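Side-chain contact in protein-S-isoprenylcysteine O-methyltransferase (Tribolium castaneum, PDB 5V7P), which methylates the C-terminal carboxyl group of isoprenylated cysteines in proteins, using S-adenosyl-L-methionine as methyl donor: residues Q261-D264 and Y265-V269. Sequence-based numbering, arbitrary orientation.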
ATOM      1  N   GLN A 261       3.685 -21.455  18.251  1.00 32.22           N
ATOM      2  CA  GLN A 261       4.914 -20.991  17.614  1.00 36.22           C
ATOM      3  C   GLN A 261       4.914 -19.476  17.460  1.00 31.06           C
ATOM      4  O   GLN A 261       5.943 -18.825  17.670  1.00 31.89           O
ATOM      5  CB  GLN A 261       5.102 -21.669  16.256  1.00 31.40           C
ATOM      6  CG  GLN A 261       5.828 -23.007  16.325  1.00 34.57           C
ATOM      7  CD  GLN A 261       4.974 -24.114  16.916  1.00 38.08           C
ATOM      8  OE1 GLN A 261       5.163 -24.516  18.065  1.00 40.64           O
ATOM      9  NE2 GLN A 261       4.033 -24.617  16.128  1.00 43.23           N
ATOM     10  N   TYR A 262       3.769 -18.891  17.097  1.00 33.65           N
ATOM     11  CA  TYR A 262       3.694 -17.438  17.027  1.00 35.96           C
ATOM     12  C   TYR A 262       3.561 -16.816  18.409  1.00 36.09           C
ATOM     13  O   TYR A 262       4.071 -15.713  18.637  1.00 35.63           O
ATOM     14  CB  TYR A 262       2.526 -16.990  16.148  1.00 30.53           C
ATOM     15  CG  TYR A 262       2.695 -15.568  15.669  1.00 32.74           C
ATOM     16  CD1 TYR A 262       3.532 -15.274  14.602  1.00 23.38           C
ATOM     17  CD2 TYR A 262       2.044 -14.515  16.299  1.00 27.03           C
ATOM     18  CE1 TYR A 262       3.707 -13.982  14.166  1.00 22.69           C
ATOM     19  CE2 TYR A 262       2.214 -13.213  15.866  1.00 32.89           C
ATOM     20  CZ  TYR A 262       3.049 -12.954  14.798  1.00 25.14           C
ATOM     21  OH  TYR A 262       3.232 -11.664  14.353  1.00 21.18           O
ATOM     22  N   CYS A 263       2.885 -17.496  19.336  1.00 29.19           N
ATOM     23  CA  CYS A 263       2.821 -17.003  20.707  1.00 32.06           C
ATOM     24  C   CYS A 263       4.221 -16.876  21.297  1.00 28.75           C
ATOM     25  O   CYS A 263       4.557 -15.859  21.913  1.00 34.55           O
ATOM     26  CB  CYS A 263       1.951 -17.929  21.558  1.00 33.05           C
ATOM     27  SG  CYS A 263       1.510 -17.249  23.175  1.00 61.83           S
ATOM     28  N   ASP A 264       5.061 -17.898  21.104  1.00 28.95           N
ATOM     29  CA  ASP A 264       6.449 -17.812  21.553  1.00 31.78           C
ATOM     30  C   ASP A 264       7.190 -16.701  20.823  1.00 33.75           C
ATOM     31  O   ASP A 264       8.057 -16.035  21.402  1.00 26.98           O
ATOM     32  CB  ASP A 264       7.159 -19.149  21.332  1.00 43.84           C
ATOM     33  CG  ASP A 264       6.511 -20.290  22.090  1.00 39.97           C
ATOM     34  OD1 ASP A 264       5.860 -20.032  23.125  1.00 42.77           O
ATOM     35  OD2 ASP A 264       6.657 -21.449  21.648  1.00 47.44           O
ATOM     36  N   TYR A 265       6.868 -16.497  19.544  1.00 34.33           N
ATOM     37  CA  TYR A 265       7.515 -15.457  18.752  1.00 30.19           C
ATOM     38  C   TYR A 265       7.150 -14.065  19.253  1.00 32.89           C
ATOM     39  O   TYR A 265       7.975 -13.146  19.185  1.00 30.70           O
ATOM     40  CB  TYR A 265       7.123 -15.638  17.286  1.00 28.63           C
ATOM     41  CG  TYR A 265       7.748 -14.668  16.310  1.00 31.77           C
ATOM     42  CD1 TYR A 265       9.117 -14.443  16.293  1.00 26.49           C
ATOM     43  CD2 TYR A 265       6.965 -14.005  15.374  1.00 29.76           C
ATOM     44  CE1 TYR A 265       9.684 -13.566  15.385  1.00 27.18           C
ATOM     45  CE2 TYR A 265       7.521 -13.131  14.467  1.00 21.93           C
ATOM     46  CZ  TYR A 265       8.877 -12.915  14.474  1.00 18.89           C
ATOM     47  OH  TYR A 265       9.420 -12.043  13.562  1.00 20.68           O
ATOM     48  N   GLN A 266       5.928 -13.893  19.767  1.00 31.76           N
ATOM     49  CA  GLN A 266       5.521 -12.606  20.318  1.00 26.52           C
ATOM     50  C   GLN A 266       6.264 -12.281  21.607  1.00 32.58           C
ATOM     51  O   GLN A 266       6.530 -11.106  21.885  1.00 44.41           O
ATOM     52  CB  GLN A 266       4.012 -12.599  20.568  1.00 34.24           C
ATOM     53  CG  GLN A 266       3.176 -12.589  19.304  1.00 33.89           C
ATOM     54  CD  GLN A 266       1.697 -12.758  19.582  1.00 34.11           C
ATOM     55  OE1 GLN A 266       1.292 -13.638  20.341  1.00 38.89           O
ATOM     56  NE2 GLN A 266       0.880 -11.907  18.972  1.00 27.61           N
ATOM     57  N   GLN A 267       6.601 -13.295  22.405  1.00 37.34           N
ATOM     58  CA  GLN A 267       7.314 -13.053  23.654  1.00 39.46           C
ATOM     59  C   GLN A 267       8.786 -12.740  23.420  1.00 36.44           C
ATOM     60  O   GLN A 267       9.408 -12.062  24.246  1.00 50.79           O
ATOM     61  CB  GLN A 267       7.190 -14.265  24.580  1.00 41.76           C
ATOM     62  CG  GLN A 267       5.773 -14.795  24.737  1.00 52.38           C
ATOM     63  CD  GLN A 267       4.812 -13.761  25.284  1.00 62.22           C
ATOM     64  OE1 GLN A 267       5.204 -12.872  26.041  1.00 59.76           O
ATOM     65  NE2 GLN A 267       3.547 -13.866  24.896  1.00 59.82           N
ATOM     66  N   GLN A 268       9.355 -13.214  22.312  1.00 33.14           N
ATOM     67  CA  GLN A 268      10.777 -13.039  22.045  1.00 30.15           C
ATOM     68  C   GLN A 268      11.085 -11.794  21.222  1.00 32.54           C
ATOM     69  O   GLN A 268      12.171 -11.223  21.365  1.00 30.86           O
ATOM     70  CB  GLN A 268      11.326 -14.266  21.313  1.00 43.33           C
ATOM     71  CG  GLN A 268      11.248 -15.555  22.114  1.00 49.06           C
ATOM     72  CD  GLN A 268      11.600 -16.776  21.287  1.00 53.10           C
ATOM     73  OE1 GLN A 268      10.773 -17.665  21.089  1.00 60.62           O
ATOM     74  NE2 GLN A 268      12.836 -16.826  20.801  1.00 63.10           N
ATOM     75  N   VAL A 269      10.162 -11.363  20.364  1.00 39.43           N
ATOM     76  CA  VAL A 269      10.406 -10.272  19.429  1.00 30.29           C
ATOM     77  C   VAL A 269       9.228  -9.310  19.468  1.00 34.16           C
ATOM     78  O   VAL A 269       8.067  -9.733  19.507  1.00 29.55           O
ATOM     79  CB  VAL A 269      10.627 -10.801  17.994  1.00 37.12           C
ATOM     80  CG1 VAL A 269      10.995  -9.663  17.049  1.00 35.13           C
ATOM     81  CG2 VAL A 269      11.707 -11.877  17.982  1.00 23.62           C
TER
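The rings of Y262 and Y265 meet in an offset edge-to-face pair, one helical turn apart. The edge of Y265 is turned toward the face of Y262, but CD2 arrives obliquely, beside CE1 and CD1. The planes stand at 67° and the centroids lie 5.5 Å apart. The closest atoms are Y262 CE1, in the plane of the Y265 ring, and Y265 CD2, at 3.5 Å. Both tyrosines hold CG anti to the backbone N (chi1 near 180°), which sends both rings roughly the same way from the helix. At the CE2 edge of the Y262 ring, near its plane, lies Q266 NE2, 3.6 Å from Y262 CE2. Q266 is extended beyond CG and crosses Y262 at about a right angle. Ring and amide planes are 52° apart. Q266 NE2 donates to E251 OE1 and Y279 O, which should fix the turn of the amide. Y262 OH makes a weak hydrogen bond to E251 OE2, so E251 links both side chains.

Q266 N donates to Y262 O at 2.8 Å, and Y265 N to Q261 O at 3.1 Å. The bonds Q267 N to C263 O and Q268 N to D264 O are weak. V269 N still bonds to Y265 O, although V269 is the first residue to leave helical phi/psi.

Y265 belongs to the S-adenosyl-L-homocysteine pocket, and its OH bonds to Y204 O. This short, probably cytoplasmic helix, 260-268, follows helix 231-258. Y262 and Q266 pack back on L255 of that helix, and Y262 also touches L254 and the H209 loop.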